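Local coordinates for protein synaptotagmin-4 (Rattus norvegicus, PDB 1W15) that supports the mobility of neuronal dense core vesicles through its interaction with KIF1A, which weakens on phosphorylation so that vesicles are captured at synapses, at residues N30-V35 / E93-I98; K64-K69 / D89-S94. All coordinates share one frame; numbering follows the deposited sequence. Where two conformers were deposited one is given.

Interaction 1. Residues N30-V35 / E93-I98; sequences NTLTVV and ESLEEI. With CA (calcium ion), chain C.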
loop_
_atom_site.group_PDB
_atom_site.type_symbol
_atom_site.label_atom_id
_atom_site.label_comp_id
_atom_site.label_asym_id
_atom_site.label_seq_id
_atom_site.Cartn_x
_atom_site.Cartn_y
_atom_site.Cartn_z
ATOM N N ASN A 30 0.833 0.809 -20.568
ATOM C CA ASN A 30 0.368 2.196 -20.592
ATOM C C ASN A 30 -0.608 2.504 -19.457
ATOM O O ASN A 30 -1.701 3.018 -19.704
ATOM C CB ASN A 30 -0.316 2.453 -21.932
ATOM C CG ASN A 30 0.469 1.879 -23.070
ATOM O OD1 ASN A 30 1.670 2.214 -23.270
ATOM N ND2 ASN A 30 -0.177 0.985 -23.819
ATOM N N THR A 31 -0.255 2.131 -18.233
ATOM C CA THR A 31 -1.025 2.614 -17.067
ATOM C C THR A 31 -0.029 3.205 -16.119
ATOM O O THR A 31 1.167 2.879 -16.168
ATOM C CB THR A 31 -1.863 1.544 -16.307
ATOM O OG1 THR A 31 -1.076 0.390 -16.115
ATOM C CG2 THR A 31 -3.141 1.071 -17.085
ATOM N N LEU A 32 -0.506 4.105 -15.261
ATOM C CA LEU A 32 0.370 4.719 -14.286
ATOM C C LEU A 32 -0.415 4.600 -13.005
ATOM O O LEU A 32 -1.585 5.028 -12.948
ATOM C CB LEU A 32 0.554 6.204 -14.619
ATOM C CG LEU A 32 1.330 7.074 -13.628
ATOM C CD1 LEU A 32 2.870 6.733 -13.558
ATOM C CD2 LEU A 32 1.101 8.558 -14.025
ATOM N N THR A 33 0.195 4.040 -11.971
ATOM C CA THR A 33 -0.523 3.956 -10.706
ATOM C C THR A 33 0.024 5.021 -9.778
ATOM O O THR A 33 1.239 5.244 -9.703
ATOM C CB THR A 33 -0.452 2.531 -10.121
ATOM O OG1 THR A 33 0.813 2.319 -9.501
ATOM C CG2 THR A 33 -0.468 1.517 -11.292
ATOM N N VAL A 34 -0.878 5.717 -9.097
ATOM C CA VAL A 34 -0.485 6.847 -8.266
ATOM C C VAL A 34 -1.124 6.601 -6.897
ATOM O O VAL A 34 -2.355 6.412 -6.809
ATOM C CB VAL A 34 -1.037 8.191 -8.859
ATOM C CG1 VAL A 34 -0.765 9.360 -7.916
ATOM C CG2 VAL A 34 -0.454 8.512 -10.309
ATOM N N VAL A 35 -0.319 6.648 -5.855
ATOM C CA VAL A 35 -0.834 6.474 -4.500
ATOM C C VAL A 35 -0.636 7.794 -3.769
ATOM O O VAL A 35 0.479 8.304 -3.618
ATOM C CB VAL A 35 -0.113 5.340 -3.698
ATOM C CG1 VAL A 35 -0.833 5.090 -2.331
ATOM C CG2 VAL A 35 -0.041 4.048 -4.554
ATOM N N GLU A 93 2.544 6.281 -25.870
ATOM C CA GLU A 93 3.515 5.223 -25.676
ATOM C C GLU A 93 4.602 5.527 -24.652
ATOM O O GLU A 93 5.437 4.670 -24.356
ATOM C CB GLU A 93 4.132 4.822 -27.037
ATOM C CG GLU A 93 3.191 3.961 -27.883
ATOM C CD GLU A 93 2.355 2.971 -27.042
ATOM O OE1 GLU A 93 2.905 1.935 -26.577
ATOM O OE2 GLU A 93 1.130 3.241 -26.843
ATOM N N SER A 94 4.602 6.738 -24.117
ATOM C CA SER A 94 5.543 7.101 -23.077
ATOM C C SER A 94 4.948 8.194 -22.201
ATOM O O SER A 94 3.860 8.712 -22.505
ATOM C CB SER A 94 6.829 7.613 -23.698
ATOM O OG SER A 94 6.616 8.893 -24.280
ATOM N N LEU A 95 5.693 8.552 -21.152
ATOM C CA LEU A 95 5.329 9.602 -20.211
ATOM C C LEU A 95 5.915 10.996 -20.553
ATOM O O LEU A 95 5.837 11.940 -19.741
ATOM C CB LEU A 95 5.831 9.176 -18.852
ATOM C CG LEU A 95 4.887 8.519 -17.838
ATOM C CD1 LEU A 95 3.544 7.894 -18.348
ATOM C CD2 LEU A 95 5.625 7.689 -16.849
ATOM N N GLU A 96 6.540 11.097 -21.724
ATOM C CA GLU A 96 7.226 12.325 -22.133
ATOM C C GLU A 96 6.371 13.600 -21.987
ATOM O O GLU A 96 6.868 14.604 -21.457
ATOM C CB GLU A 96 7.804 12.197 -23.555
ATOM C CG GLU A 96 6.818 12.545 -24.683
ATOM C CD GLU A 96 7.433 12.598 -26.081
ATOM O OE1 GLU A 96 8.227 11.688 -26.434
ATOM O OE2 GLU A 96 7.095 13.532 -26.856
ATOM N N GLU A 97 5.109 13.544 -22.440
ATOM C CA GLU A 97 4.175 14.698 -22.362
ATOM C C GLU A 97 3.108 14.563 -21.288
ATOM O O GLU A 97 2.120 15.319 -21.260
ATOM C CB GLU A 97 3.510 14.924 -23.724
ATOM C CG GLU A 97 4.499 15.470 -24.745
ATOM C CD GLU A 97 3.893 15.649 -26.126
ATOM O OE1 GLU A 97 3.266 16.711 -26.382
ATOM O OE2 GLU A 97 4.053 14.732 -26.961
ATOM N N ILE A 98 3.301 13.617 -20.387
ATOM C CA ILE A 98 2.322 13.397 -19.329
ATOM C C ILE A 98 2.782 14.135 -18.080
ATOM O O ILE A 98 3.964 14.111 -17.753
ATOM C CB ILE A 98 2.214 11.861 -19.073
ATOM C CG1 ILE A 98 1.657 11.155 -20.311
ATOM C CG2 ILE A 98 1.394 11.535 -17.809
ATOM C CD1 ILE A 98 0.206 11.480 -20.659
HETATM CA CA CA C . 7.029 2.747 -24.517
HETATM O O HOH W 1 8.563 4.133 -24.298
HETATM O O HOH W 2 5.220 2.224 -23.163
#
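Asn30, just before strand 31-40, and Leu32, near its start, meet Glu93 and Leu95 in the loop that carries the chain from one sheet of the C2B beta sandwich to the other. The two leucines make the apolar half of the contact: a single methyl from each, Leu32 CD1 and Leu95 CD2, comes to 4.4 Å. Leu32 extends its side chain with CG opposite the backbone N (chi1 174°), which carries its methyls off the strand to the loop. The other half is polar but holds no hydrogen bond. Asn30 OD1 lies 3.5 Å from Glu93 OE1, oxygen against oxygen, while Asn30 ND2 stays 4.0 Å from Glu93 OE2. The amide and carboxylate planes stand 78° apart, so the groups pass across one another rather than pair. Glu93 bends at chi2 (-37°), bringing its carboxylate back to Asn30 although its CB points away. Replacing Asn30 by an alanine removes the amide and is likely to leave the Glu93 carboxylate without its neighbour and the left-handed backbone here less easily held. Asn30 begins a G1 beta bulge, sharing Gln26 with Thr31, and its backbone pairs with Ile90. Farther in, Trp133 of helix 128-138 packs on Leu32 and Ile98, while Ile136 and Cys137 of that helix, Ile90, and Tyr25 of strand 18-26 touch Leu95. A type I turn runs from Leu95 to Ile98, closed by Ile98 N to Leu95 O at 3.1 Å; the same oxygen takes a weak bond from Trp133 NE1. At the outer edge a calcium ion, distinct from the one at Asp52 and Asp106, is bound by the backbone oxygen Glu93 O at 2.5 Å and by two waters.

Interaction 2. Residues K64-K69 / D89-S94; sequences KRISKK and DIPCES. With CA (calcium ion), chain C.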
loop_
_atom_site.group_PDB
_atom_site.type_symbol
_atom_site.label_atom_id
_atom_site.label_comp_id
_atom_site.label_asym_id
_atom_site.label_seq_id
_atom_site.Cartn_x
_atom_site.Cartn_y
_atom_site.Cartn_z
ATOM N N LYS A 64 -3.688 19.346 -21.833
ATOM C CA LYS A 64 -5.084 18.960 -21.751
ATOM C C LYS A 64 -5.280 17.993 -20.573
ATOM O O LYS A 64 -4.615 16.963 -20.513
ATOM C CB LYS A 64 -5.513 18.288 -23.070
ATOM C CG LYS A 64 -6.829 17.511 -22.986
ATOM C CD LYS A 64 -7.244 16.975 -24.361
ATOM C CE LYS A 64 -8.192 15.770 -24.242
ATOM N NZ LYS A 64 -7.892 14.734 -25.291
ATOM N N ARG A 65 -6.202 18.303 -19.665
ATOM C CA ARG A 65 -6.526 17.350 -18.602
ATOM C C ARG A 65 -7.238 16.138 -19.195
ATOM O O ARG A 65 -8.294 16.258 -19.828
ATOM C CB ARG A 65 -7.397 17.952 -17.508
ATOM C CG ARG A 65 -7.476 16.999 -16.327
ATOM C CD ARG A 65 -8.148 17.543 -15.089
ATOM N NE ARG A 65 -9.504 18.010 -15.363
ATOM C CZ ARG A 65 -10.333 18.504 -14.450
ATOM N NH1 ARG A 65 -9.974 18.588 -13.177
ATOM N NH2 ARG A 65 -11.538 18.928 -14.813
ATOM N N ILE A 66 -6.669 14.963 -19.005
ATOM C CA ILE A 66 -7.323 13.784 -19.557
ATOM C C ILE A 66 -7.956 12.889 -18.469
ATOM O O ILE A 66 -8.690 11.976 -18.788
ATOM C CB ILE A 66 -6.348 13.006 -20.415
ATOM C CG1 ILE A 66 -5.116 12.616 -19.574
ATOM C CG2 ILE A 66 -5.989 13.809 -21.713
ATOM C CD1 ILE A 66 -4.271 11.488 -20.283
ATOM N N SER A 67 -7.673 13.129 -17.200
ATOM C CA SER A 67 -8.314 12.340 -16.147
ATOM C C SER A 67 -8.215 13.077 -14.843
ATOM O O SER A 67 -7.333 13.928 -14.698
ATOM C CB SER A 67 -7.629 10.967 -16.032
ATOM O OG SER A 67 -8.320 10.132 -15.100
ATOM N N LYS A 68 -9.102 12.755 -13.884
ATOM C CA LYS A 68 -9.031 13.366 -12.557
ATOM C C LYS A 68 -9.491 12.344 -11.501
ATOM O O LYS A 68 -10.344 11.497 -11.802
ATOM C CB LYS A 68 -9.866 14.675 -12.478
ATOM C CG LYS A 68 -11.331 14.471 -12.783
ATOM C CD LYS A 68 -12.178 15.743 -12.667
ATOM C CE LYS A 68 -13.669 15.375 -12.751
ATOM N NZ LYS A 68 -14.566 16.560 -12.474
ATOM N N LYS A 69 -8.955 12.441 -10.287
ATOM C CA LYS A 69 -9.322 11.561 -9.169
ATOM C C LYS A 69 -9.338 12.415 -7.938
ATOM O O LYS A 69 -8.759 13.491 -7.928
ATOM C CB LYS A 69 -8.235 10.488 -8.960
ATOM C CG LYS A 69 -7.865 9.670 -10.219
ATOM C CD LYS A 69 -8.913 8.667 -10.638
ATOM C CE LYS A 69 -8.362 7.870 -11.833
ATOM N NZ LYS A 69 -9.426 6.985 -12.282
ATOM N N ASP A 89 -5.037 5.443 -17.067
ATOM C CA ASP A 89 -4.688 5.044 -18.461
ATOM C C ASP A 89 -3.812 6.101 -19.143
ATOM O O ASP A 89 -4.087 7.295 -19.040
ATOM C CB ASP A 89 -5.978 4.902 -19.274
ATOM C CG ASP A 89 -6.817 3.717 -18.830
ATOM O OD1 ASP A 89 -6.250 2.655 -18.498
ATOM O OD2 ASP A 89 -8.063 3.749 -18.787
ATOM N N ILE A 90 -2.750 5.691 -19.816
ATOM C CA ILE A 90 -1.865 6.620 -20.479
ATOM C C ILE A 90 -2.146 6.390 -21.956
ATOM O O ILE A 90 -1.984 5.276 -22.449
ATOM C CB ILE A 90 -0.354 6.340 -20.118
ATOM C CG1 ILE A 90 -0.116 6.460 -18.610
ATOM C CG2 ILE A 90 0.596 7.240 -20.925
ATOM C CD1 ILE A 90 -0.449 7.863 -17.990
ATOM N N PRO A 91 -2.639 7.417 -22.648
ATOM C CA PRO A 91 -3.068 7.246 -24.048
ATOM C C PRO A 91 -1.932 7.337 -25.051
ATOM O O PRO A 91 -2.192 7.473 -26.231
ATOM C CB PRO A 91 -4.043 8.412 -24.254
ATOM C CG PRO A 91 -3.492 9.514 -23.366
ATOM C CD PRO A 91 -2.863 8.796 -22.160
ATOM N N CYS A 92 -0.690 7.319 -24.609
ATOM C CA CYS A 92 0.440 7.416 -25.530
ATOM C C CYS A 92 1.480 6.408 -25.083
ATOM O O CYS A 92 1.316 5.759 -24.045
ATOM C CB CYS A 92 1.020 8.839 -25.533
ATOM S SG CYS A 92 1.088 9.635 -23.896
ATOM N N GLU A 93 2.544 6.281 -25.870
ATOM C CA GLU A 93 3.515 5.223 -25.676
ATOM C C GLU A 93 4.602 5.527 -24.652
ATOM O O GLU A 93 5.437 4.670 -24.356
ATOM C CB GLU A 93 4.132 4.822 -27.037
ATOM C CG GLU A 93 3.191 3.961 -27.883
ATOM C CD GLU A 93 2.355 2.971 -27.042
ATOM O OE1 GLU A 93 2.905 1.935 -26.577
ATOM O OE2 GLU A 93 1.130 3.241 -26.843
ATOM N N SER A 94 4.602 6.738 -24.117
ATOM C CA SER A 94 5.543 7.101 -23.077
ATOM C C SER A 94 4.948 8.194 -22.201
ATOM O O SER A 94 3.860 8.712 -22.505
ATOM C CB SER A 94 6.829 7.613 -23.698
ATOM O OG SER A 94 6.616 8.893 -24.280
HETATM CA CA CA C . 7.029 2.747 -24.517
HETATM O O HOH W 1 8.563 4.133 -24.298
HETATM O O HOH W 2 5.220 2.224 -23.163
#
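Strand 64-70 is an edge strand of the C2B sandwich, rich in lysine and consistent with the polybasic strand of synaptotagmin C2B domains; its one apolar residue, Ile66, touches the loop that follows strand 80-89. The contact is small and lies at the surface. The terminal methyl of Ile66 meets the CD-CG side of the Pro91 ring, with Ile66 CD1 3.6 Å from Pro91 CD, and Pro91 CG is almost as near. The same methyl comes to 4.4 Å from Asp89 O, placing it beside the backbone two residues before the proline. Ile66 sets CG1 between its backbone N and carbonyl carbon (chi1 58°), the crowded position, and from there the extended chi2 carries CD1 out to the ring. Packing alone joins the segments, as no hydrogen bond crosses between them. Ile66 and Ser67 form a classic beta bulge facing Leu59, which locally interrupts the regular pairing of strand 64-70 with strand 53-61. Around the contact, Ile66 also packs on Leu59 of strand 53-61, Ser67 and Lys69 lie on Phe88 of strand 80-89, and Cys92 touches His61.

In the fold
From the N terminus the chain passes residues 30-35, then the edge strand segment 64-69, and returns to both through the single connection 89-98. Interaction 2 closes the shorter loop, 64-69 to 89-94, which lies within the longer one that interaction 1 closes between 30-35 and 93-98; the two end on a shared run, Glu93 and Ser94. Their centres are 7 Å apart, and a probable hydrogen bond from Ile90 N to Asn30 O, 2.9 Å long, joins them directly. The connection between strands 80-89 and 98-106 is thereby fastened to strand 31-40 of one sheet and to strand 64-70 of the other.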